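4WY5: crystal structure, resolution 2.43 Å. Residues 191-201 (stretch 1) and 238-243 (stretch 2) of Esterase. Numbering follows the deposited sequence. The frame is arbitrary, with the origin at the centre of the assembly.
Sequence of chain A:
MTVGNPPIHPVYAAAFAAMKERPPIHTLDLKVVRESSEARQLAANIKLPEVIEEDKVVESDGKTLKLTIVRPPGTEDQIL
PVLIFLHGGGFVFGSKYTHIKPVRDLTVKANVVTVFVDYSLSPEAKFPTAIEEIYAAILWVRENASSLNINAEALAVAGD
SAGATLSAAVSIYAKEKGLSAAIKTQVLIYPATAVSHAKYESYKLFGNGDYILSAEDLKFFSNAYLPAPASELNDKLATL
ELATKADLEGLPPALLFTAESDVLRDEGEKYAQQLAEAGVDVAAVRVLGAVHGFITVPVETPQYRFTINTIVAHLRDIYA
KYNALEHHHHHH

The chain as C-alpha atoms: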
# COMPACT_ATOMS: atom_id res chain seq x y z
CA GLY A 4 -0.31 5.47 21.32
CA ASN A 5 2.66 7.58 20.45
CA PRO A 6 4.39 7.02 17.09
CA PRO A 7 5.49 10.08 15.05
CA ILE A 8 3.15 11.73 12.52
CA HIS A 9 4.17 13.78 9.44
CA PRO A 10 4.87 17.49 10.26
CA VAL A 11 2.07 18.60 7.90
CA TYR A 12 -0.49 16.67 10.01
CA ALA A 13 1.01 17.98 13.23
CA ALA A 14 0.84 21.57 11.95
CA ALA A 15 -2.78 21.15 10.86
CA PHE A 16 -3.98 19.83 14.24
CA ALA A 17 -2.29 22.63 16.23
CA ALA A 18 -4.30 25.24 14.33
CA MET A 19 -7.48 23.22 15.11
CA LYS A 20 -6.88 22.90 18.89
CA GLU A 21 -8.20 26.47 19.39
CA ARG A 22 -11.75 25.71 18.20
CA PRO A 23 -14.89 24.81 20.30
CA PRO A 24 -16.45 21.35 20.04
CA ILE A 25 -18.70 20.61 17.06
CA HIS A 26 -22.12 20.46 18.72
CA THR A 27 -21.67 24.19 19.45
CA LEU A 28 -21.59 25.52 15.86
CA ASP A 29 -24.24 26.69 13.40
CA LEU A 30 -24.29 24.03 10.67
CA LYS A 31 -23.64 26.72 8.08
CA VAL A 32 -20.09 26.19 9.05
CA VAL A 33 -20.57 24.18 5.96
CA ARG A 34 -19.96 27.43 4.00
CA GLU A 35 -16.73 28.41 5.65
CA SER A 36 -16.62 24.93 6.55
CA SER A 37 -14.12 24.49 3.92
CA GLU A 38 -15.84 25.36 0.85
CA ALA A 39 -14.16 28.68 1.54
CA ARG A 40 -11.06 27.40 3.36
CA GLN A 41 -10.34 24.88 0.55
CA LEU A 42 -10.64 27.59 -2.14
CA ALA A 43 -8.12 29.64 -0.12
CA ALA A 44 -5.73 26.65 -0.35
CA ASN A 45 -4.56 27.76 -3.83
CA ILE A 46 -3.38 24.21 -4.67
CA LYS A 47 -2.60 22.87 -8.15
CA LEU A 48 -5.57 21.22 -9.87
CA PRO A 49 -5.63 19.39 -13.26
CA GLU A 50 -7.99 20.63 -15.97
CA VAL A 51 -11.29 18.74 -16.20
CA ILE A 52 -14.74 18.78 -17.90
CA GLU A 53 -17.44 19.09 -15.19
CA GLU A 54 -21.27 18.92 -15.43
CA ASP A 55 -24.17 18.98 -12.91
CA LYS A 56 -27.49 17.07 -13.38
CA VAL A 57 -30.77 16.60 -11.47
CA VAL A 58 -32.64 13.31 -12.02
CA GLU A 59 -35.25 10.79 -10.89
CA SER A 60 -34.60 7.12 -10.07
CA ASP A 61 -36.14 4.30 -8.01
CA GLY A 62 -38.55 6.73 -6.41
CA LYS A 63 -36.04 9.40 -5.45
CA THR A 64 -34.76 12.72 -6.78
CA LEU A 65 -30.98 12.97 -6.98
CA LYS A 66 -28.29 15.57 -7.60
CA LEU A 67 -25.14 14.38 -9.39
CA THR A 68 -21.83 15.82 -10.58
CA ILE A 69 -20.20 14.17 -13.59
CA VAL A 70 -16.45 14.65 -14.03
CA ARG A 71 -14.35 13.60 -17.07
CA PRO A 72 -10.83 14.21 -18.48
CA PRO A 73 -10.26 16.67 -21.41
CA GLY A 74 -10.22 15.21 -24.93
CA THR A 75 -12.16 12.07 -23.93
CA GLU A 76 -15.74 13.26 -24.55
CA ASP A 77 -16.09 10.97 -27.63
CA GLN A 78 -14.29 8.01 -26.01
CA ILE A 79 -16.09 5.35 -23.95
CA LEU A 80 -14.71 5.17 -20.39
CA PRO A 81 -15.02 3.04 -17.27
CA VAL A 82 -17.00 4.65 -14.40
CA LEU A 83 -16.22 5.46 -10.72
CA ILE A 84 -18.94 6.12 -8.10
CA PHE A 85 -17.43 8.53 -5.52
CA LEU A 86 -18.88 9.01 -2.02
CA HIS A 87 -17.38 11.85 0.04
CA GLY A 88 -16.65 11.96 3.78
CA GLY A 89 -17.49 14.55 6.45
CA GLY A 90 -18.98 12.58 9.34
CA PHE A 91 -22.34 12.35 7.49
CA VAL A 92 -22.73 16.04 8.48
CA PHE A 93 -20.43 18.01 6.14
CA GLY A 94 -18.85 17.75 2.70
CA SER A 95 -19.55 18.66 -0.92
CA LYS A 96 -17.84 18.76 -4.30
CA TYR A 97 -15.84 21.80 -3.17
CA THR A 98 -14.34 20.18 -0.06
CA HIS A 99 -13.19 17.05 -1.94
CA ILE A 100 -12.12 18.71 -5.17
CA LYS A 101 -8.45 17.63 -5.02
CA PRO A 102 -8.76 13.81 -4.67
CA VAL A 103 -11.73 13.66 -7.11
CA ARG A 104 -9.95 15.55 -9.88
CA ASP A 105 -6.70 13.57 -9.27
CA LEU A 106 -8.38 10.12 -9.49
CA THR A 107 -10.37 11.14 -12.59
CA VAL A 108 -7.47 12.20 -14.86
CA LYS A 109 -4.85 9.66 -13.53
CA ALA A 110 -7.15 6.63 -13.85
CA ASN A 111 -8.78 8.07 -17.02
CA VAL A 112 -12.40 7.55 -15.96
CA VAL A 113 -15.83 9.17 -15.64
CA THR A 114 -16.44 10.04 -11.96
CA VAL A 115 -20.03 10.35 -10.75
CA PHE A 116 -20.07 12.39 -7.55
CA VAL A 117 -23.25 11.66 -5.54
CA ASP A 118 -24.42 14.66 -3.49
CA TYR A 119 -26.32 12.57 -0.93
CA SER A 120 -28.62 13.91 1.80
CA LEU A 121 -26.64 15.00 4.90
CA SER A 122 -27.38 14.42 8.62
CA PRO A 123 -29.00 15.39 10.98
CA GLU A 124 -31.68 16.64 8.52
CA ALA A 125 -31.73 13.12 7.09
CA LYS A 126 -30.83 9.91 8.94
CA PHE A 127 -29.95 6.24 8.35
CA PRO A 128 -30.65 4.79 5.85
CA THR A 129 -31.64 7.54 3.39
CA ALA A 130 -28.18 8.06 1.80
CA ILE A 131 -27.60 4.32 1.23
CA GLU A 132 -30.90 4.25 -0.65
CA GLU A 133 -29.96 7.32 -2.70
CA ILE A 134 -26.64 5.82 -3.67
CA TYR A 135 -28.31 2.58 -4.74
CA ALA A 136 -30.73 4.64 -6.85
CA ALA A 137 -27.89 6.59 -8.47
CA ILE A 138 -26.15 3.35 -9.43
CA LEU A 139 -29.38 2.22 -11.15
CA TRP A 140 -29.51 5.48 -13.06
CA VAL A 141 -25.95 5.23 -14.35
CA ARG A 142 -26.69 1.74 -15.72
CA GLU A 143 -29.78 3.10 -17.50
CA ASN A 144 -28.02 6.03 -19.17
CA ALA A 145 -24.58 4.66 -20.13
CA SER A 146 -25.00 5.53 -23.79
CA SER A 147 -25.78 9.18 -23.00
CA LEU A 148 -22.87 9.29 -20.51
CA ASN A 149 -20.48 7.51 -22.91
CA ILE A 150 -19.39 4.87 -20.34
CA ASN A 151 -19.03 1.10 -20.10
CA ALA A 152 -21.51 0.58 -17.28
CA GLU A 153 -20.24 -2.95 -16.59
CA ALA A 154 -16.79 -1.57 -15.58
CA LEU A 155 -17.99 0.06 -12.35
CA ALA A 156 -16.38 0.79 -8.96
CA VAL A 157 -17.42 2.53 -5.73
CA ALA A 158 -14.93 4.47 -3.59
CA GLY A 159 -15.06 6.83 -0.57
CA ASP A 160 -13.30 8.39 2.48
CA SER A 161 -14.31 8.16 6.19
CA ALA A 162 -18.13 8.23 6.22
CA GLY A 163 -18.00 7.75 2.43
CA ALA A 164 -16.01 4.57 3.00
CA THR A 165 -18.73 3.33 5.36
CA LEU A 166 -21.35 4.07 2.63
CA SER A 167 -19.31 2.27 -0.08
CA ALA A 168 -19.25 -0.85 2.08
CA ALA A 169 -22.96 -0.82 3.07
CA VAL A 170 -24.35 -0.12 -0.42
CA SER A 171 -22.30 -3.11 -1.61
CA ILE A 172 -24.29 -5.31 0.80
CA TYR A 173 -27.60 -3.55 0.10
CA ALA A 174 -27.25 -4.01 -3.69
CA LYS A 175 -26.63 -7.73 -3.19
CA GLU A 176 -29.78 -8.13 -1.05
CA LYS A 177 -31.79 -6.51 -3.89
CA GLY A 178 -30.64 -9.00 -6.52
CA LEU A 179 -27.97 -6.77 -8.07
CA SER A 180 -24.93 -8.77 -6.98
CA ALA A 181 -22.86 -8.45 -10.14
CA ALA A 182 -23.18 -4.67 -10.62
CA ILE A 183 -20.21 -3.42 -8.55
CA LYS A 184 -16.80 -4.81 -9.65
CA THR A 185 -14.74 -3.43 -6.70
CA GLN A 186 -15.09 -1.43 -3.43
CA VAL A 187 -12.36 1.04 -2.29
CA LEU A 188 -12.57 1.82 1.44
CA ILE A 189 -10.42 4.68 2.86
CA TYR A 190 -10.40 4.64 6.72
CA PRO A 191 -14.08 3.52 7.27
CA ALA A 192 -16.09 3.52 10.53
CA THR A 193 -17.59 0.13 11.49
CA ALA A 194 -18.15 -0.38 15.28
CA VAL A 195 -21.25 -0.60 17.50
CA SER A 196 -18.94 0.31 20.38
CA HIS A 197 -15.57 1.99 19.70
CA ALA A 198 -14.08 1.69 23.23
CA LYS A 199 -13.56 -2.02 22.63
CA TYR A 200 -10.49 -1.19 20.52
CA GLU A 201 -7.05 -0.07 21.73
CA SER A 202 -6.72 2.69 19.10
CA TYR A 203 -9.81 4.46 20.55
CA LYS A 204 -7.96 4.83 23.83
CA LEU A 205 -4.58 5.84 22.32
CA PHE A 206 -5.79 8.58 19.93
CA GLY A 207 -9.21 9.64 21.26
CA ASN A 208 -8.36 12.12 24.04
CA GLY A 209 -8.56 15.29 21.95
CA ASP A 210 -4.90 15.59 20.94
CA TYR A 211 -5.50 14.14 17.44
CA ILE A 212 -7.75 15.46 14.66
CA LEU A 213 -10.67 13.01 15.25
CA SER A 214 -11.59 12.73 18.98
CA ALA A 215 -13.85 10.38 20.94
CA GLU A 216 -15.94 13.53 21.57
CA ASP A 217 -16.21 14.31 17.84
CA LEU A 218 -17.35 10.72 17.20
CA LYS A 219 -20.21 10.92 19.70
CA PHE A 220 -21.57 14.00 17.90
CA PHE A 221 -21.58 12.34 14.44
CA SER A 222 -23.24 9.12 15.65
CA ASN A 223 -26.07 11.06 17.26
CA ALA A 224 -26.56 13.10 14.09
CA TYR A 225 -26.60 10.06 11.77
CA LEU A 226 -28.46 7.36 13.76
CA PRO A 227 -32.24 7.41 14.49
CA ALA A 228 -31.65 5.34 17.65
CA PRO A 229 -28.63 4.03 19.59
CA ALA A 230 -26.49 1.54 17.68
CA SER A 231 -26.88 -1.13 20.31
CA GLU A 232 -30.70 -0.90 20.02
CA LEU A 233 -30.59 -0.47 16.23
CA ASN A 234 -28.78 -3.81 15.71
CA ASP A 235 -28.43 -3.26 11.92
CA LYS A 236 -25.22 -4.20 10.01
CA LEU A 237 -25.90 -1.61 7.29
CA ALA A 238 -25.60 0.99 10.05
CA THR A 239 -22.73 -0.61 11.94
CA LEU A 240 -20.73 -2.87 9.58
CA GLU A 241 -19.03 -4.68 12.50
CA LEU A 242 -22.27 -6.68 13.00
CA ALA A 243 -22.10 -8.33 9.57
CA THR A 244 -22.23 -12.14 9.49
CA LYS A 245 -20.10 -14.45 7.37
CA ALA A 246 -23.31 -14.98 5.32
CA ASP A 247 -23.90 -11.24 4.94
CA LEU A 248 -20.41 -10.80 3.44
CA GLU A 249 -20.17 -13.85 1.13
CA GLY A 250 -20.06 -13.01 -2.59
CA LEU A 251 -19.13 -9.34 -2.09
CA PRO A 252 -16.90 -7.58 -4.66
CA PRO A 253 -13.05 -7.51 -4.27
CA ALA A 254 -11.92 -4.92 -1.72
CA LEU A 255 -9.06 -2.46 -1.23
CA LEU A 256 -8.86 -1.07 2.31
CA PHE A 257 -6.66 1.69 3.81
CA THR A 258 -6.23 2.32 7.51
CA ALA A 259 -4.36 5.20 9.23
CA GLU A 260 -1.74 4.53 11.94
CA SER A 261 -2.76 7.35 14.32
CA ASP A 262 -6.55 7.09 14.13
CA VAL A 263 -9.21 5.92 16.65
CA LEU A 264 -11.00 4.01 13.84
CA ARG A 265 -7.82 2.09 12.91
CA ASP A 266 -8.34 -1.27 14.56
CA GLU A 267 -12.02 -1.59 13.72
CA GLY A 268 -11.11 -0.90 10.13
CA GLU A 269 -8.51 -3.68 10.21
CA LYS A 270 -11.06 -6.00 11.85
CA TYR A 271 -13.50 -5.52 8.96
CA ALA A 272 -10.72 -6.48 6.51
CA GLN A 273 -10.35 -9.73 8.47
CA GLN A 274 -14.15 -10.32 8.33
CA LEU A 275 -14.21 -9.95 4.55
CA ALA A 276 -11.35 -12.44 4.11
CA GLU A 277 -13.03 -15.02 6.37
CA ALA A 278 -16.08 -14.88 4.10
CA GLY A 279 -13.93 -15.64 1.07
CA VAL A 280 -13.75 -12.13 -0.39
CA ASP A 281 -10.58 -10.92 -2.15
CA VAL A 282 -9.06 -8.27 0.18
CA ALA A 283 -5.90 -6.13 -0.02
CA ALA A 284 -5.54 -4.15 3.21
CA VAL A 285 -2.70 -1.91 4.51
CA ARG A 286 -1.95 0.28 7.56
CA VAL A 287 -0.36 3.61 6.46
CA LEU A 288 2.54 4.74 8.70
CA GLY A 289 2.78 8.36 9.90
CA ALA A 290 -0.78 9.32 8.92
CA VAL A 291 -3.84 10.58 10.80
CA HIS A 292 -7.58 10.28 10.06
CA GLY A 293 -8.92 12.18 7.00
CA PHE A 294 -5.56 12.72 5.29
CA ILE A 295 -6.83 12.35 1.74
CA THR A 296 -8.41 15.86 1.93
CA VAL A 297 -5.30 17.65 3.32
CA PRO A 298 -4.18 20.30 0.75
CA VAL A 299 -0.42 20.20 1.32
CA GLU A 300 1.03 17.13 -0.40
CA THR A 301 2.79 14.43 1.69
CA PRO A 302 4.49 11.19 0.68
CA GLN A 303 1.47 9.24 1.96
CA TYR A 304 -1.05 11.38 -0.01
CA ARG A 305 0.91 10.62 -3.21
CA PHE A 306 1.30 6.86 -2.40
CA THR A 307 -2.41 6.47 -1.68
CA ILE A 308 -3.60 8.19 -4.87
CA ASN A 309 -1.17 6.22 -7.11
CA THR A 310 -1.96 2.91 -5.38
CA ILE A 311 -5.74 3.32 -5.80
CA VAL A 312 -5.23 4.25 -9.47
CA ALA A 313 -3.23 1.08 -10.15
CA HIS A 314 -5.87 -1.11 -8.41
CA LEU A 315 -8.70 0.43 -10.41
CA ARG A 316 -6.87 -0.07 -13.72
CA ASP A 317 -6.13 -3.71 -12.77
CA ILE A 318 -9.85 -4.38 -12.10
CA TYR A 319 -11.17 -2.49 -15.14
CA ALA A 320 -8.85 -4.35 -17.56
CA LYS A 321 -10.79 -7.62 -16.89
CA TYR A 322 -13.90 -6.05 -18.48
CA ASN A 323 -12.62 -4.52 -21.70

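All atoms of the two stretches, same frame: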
# COMPACT_ATOMS: atom_id res chain seq x y z
N PRO A 191 -12.65 3.58 6.90
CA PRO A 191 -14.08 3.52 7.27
C PRO A 191 -14.34 3.46 8.78
O PRO A 191 -13.43 3.17 9.55
CB PRO A 191 -14.55 2.21 6.63
CG PRO A 191 -13.32 1.34 6.67
CD PRO A 191 -12.17 2.29 6.37
N ALA A 192 -15.59 3.72 9.16
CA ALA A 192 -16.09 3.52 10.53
C ALA A 192 -17.00 2.30 10.53
O ALA A 192 -17.84 2.18 9.63
CB ALA A 192 -16.84 4.75 11.01
N THR A 193 -16.83 1.40 11.50
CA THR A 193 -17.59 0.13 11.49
C THR A 193 -18.26 -0.32 12.82
O THR A 193 -19.16 -1.17 12.79
CB THR A 193 -16.69 -1.03 11.06
OG1 THR A 193 -15.70 -1.28 12.07
CG2 THR A 193 -16.03 -0.75 9.72
N ALA A 194 -17.84 0.22 13.96
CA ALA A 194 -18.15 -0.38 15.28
C ALA A 194 -19.48 0.04 15.95
O ALA A 194 -19.86 1.22 15.91
CB ALA A 194 -17.02 -0.09 16.25
N VAL A 195 -20.14 -0.92 16.59
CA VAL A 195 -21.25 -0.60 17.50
C VAL A 195 -20.70 0.17 18.69
O VAL A 195 -21.23 1.21 19.07
CB VAL A 195 -21.98 -1.85 18.03
CG1 VAL A 195 -23.17 -1.43 18.88
CG2 VAL A 195 -22.47 -2.71 16.90
N SER A 196 -19.62 -0.34 19.27
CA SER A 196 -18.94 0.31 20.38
C SER A 196 -17.44 0.46 20.09
O SER A 196 -16.74 -0.52 19.88
CB SER A 196 -19.16 -0.50 21.66
OG SER A 196 -18.34 -0.01 22.71
N HIS A 197 -16.96 1.70 20.10
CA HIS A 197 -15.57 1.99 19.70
C HIS A 197 -14.56 1.71 20.81
O HIS A 197 -13.39 1.42 20.51
CB HIS A 197 -15.42 3.45 19.23
CG HIS A 197 -16.24 3.81 18.03
ND1 HIS A 197 -15.90 3.44 16.74
CD2 HIS A 197 -17.39 4.53 17.91
CE1 HIS A 197 -16.80 3.90 15.89
NE2 HIS A 197 -17.71 4.57 16.58
N ALA A 198 -14.99 1.81 22.07
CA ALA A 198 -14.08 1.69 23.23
C ALA A 198 -13.54 0.28 23.43
O ALA A 198 -12.68 0.05 24.26
CB ALA A 198 -14.78 2.17 24.50
N LYS A 199 -14.07 -0.66 22.66
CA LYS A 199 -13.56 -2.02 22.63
C LYS A 199 -12.13 -2.09 22.06
O LYS A 199 -11.39 -3.02 22.35
CB LYS A 199 -14.50 -2.88 21.79
CG LYS A 199 -14.10 -4.33 21.60
CD LYS A 199 -14.95 -4.98 20.49
CE LYS A 199 -14.58 -6.46 20.26
NZ LYS A 199 -15.38 -7.07 19.14
N TYR A 200 -11.76 -1.12 21.24
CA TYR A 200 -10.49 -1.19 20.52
C TYR A 200 -9.41 -0.26 21.10
O TYR A 200 -9.69 0.89 21.48
CB TYR A 200 -10.71 -0.87 19.02
CG TYR A 200 -11.68 -1.80 18.30
CD1 TYR A 200 -11.24 -3.02 17.78
CD2 TYR A 200 -13.01 -1.45 18.14
CE1 TYR A 200 -12.13 -3.87 17.12
CE2 TYR A 200 -13.90 -2.28 17.49
CZ TYR A 200 -13.46 -3.49 16.98
OH TYR A 200 -14.35 -4.32 16.33
N GLU A 201 -8.18 -0.76 21.11
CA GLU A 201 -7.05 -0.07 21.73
C GLU A 201 -6.78 1.30 21.09
O GLU A 201 -6.40 2.25 21.78
CB GLU A 201 -5.78 -0.94 21.64
CG GLU A 201 -4.50 -0.33 22.23
CD GLU A 201 -3.26 -1.24 22.09
OE1 GLU A 201 -3.18 -2.02 21.10
OE2 GLU A 201 -2.34 -1.15 22.94
N ALA A 238 -25.95 -0.18 9.25
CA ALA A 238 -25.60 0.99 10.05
C ALA A 238 -24.22 0.82 10.67
O ALA A 238 -23.36 1.71 10.57
CB ALA A 238 -26.62 1.22 11.15
N THR A 239 -24.01 -0.33 11.30
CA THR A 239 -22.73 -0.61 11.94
C THR A 239 -22.18 -1.93 11.38
O THR A 239 -22.51 -3.02 11.88
CB THR A 239 -22.87 -0.67 13.49
OG1 THR A 239 -23.89 -1.61 13.86
CG2 THR A 239 -23.21 0.71 14.06
N LEU A 240 -21.35 -1.79 10.35
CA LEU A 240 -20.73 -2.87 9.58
C LEU A 240 -20.12 -4.01 10.44
O LEU A 240 -20.07 -5.16 10.01
CB LEU A 240 -19.63 -2.29 8.68
CG LEU A 240 -19.84 -1.75 7.25
CD1 LEU A 240 -21.09 -2.28 6.59
CD2 LEU A 240 -19.79 -0.22 7.18
N GLU A 241 -19.65 -3.68 11.63
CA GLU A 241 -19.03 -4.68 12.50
C GLU A 241 -19.97 -5.86 12.81
O GLU A 241 -19.50 -6.97 13.11
CB GLU A 241 -18.60 -3.99 13.79
CG GLU A 241 -17.91 -4.83 14.81
CD GLU A 241 -17.93 -4.14 16.14
OE1 GLU A 241 -18.91 -3.39 16.39
OE2 GLU A 241 -16.96 -4.30 16.92
N LEU A 242 -21.28 -5.65 12.70
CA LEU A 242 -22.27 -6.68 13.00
C LEU A 242 -22.46 -7.72 11.89
O LEU A 242 -23.15 -8.73 12.09
CB LEU A 242 -23.63 -6.04 13.32
CG LEU A 242 -23.69 -5.17 14.58
CD1 LEU A 242 -25.10 -4.58 14.81
CD2 LEU A 242 -23.22 -5.98 15.79
N ALA A 243 -21.87 -7.47 10.73
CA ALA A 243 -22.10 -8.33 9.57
C ALA A 243 -21.69 -9.78 9.83
O ALA A 243 -20.64 -10.05 10.42
CB ALA A 243 -21.36 -7.78 8.36
O HOH W 1 -20.45 1.44 10.41
O HOH W 2 -18.24 -2.73 19.09

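Neither stretch offers a regular strand to the other, so the contact, which buries 398 Å² summed over both sides, rests on a few well-defined bonds. The backbones come nearest where the CA atoms of Thr193 and Leu240 lie 4.7 Å apart. Here the 3-10 segment 240-242 begins, and its first turn is marked by Leu242 N donating to Thr239 O at 3.0 Å. Such a turn leaves the amide of Glu241 free to look outward, and Glu241 N donates to Thr193 O at 2.8 Å with an N-H...O angle of 157°. The neighbouring amide is also close, with Leu240 N 3.3 Å from Thr193 O, but its poor angle rules out a second hydrogen bond.

The carboxylate of Glu241 supplies most of the remaining polar chemistry. The CA-to-CB bond of Glu241 points toward stretch 1, and with chi1 and chi2 both t the side chain is extended, its carboxylate oxygens in contact with Val195 and Tyr200. Val195 N donates to Glu241 OE1 at 2.8 Å and 162°, so Glu241 is tied through both backbone and side chain. Tyr200 OH donates to Glu241 OE2 at 2.7 Å; this oxygen lies at the ring edge, near its plane, as suits a phenol donor. Lys199, extended with all four chi angles t, adds a long salt bridge, NZ to Glu241 OE2 at 3.9 Å, a charge attraction rather than a tight ion pair.

Apolar packing is more limited. Val195 CG2 meets Leu242 CD2 at 3.5 Å and lies equally near Thr239 OG1, at 3.5 Å. The CB atoms of Thr193 and Leu240 approach to 4.0 Å.

Two waters complete the junction. Water 1 donates to Ala192 O at 2.8 Å and Ala238 O at 2.9 Å, and accepts a weak bond from Leu240 N at 3.4 Å. Water 2 accepts from Ser196 N at 2.8 Å and lies 2.9 Å from Glu241 OE1.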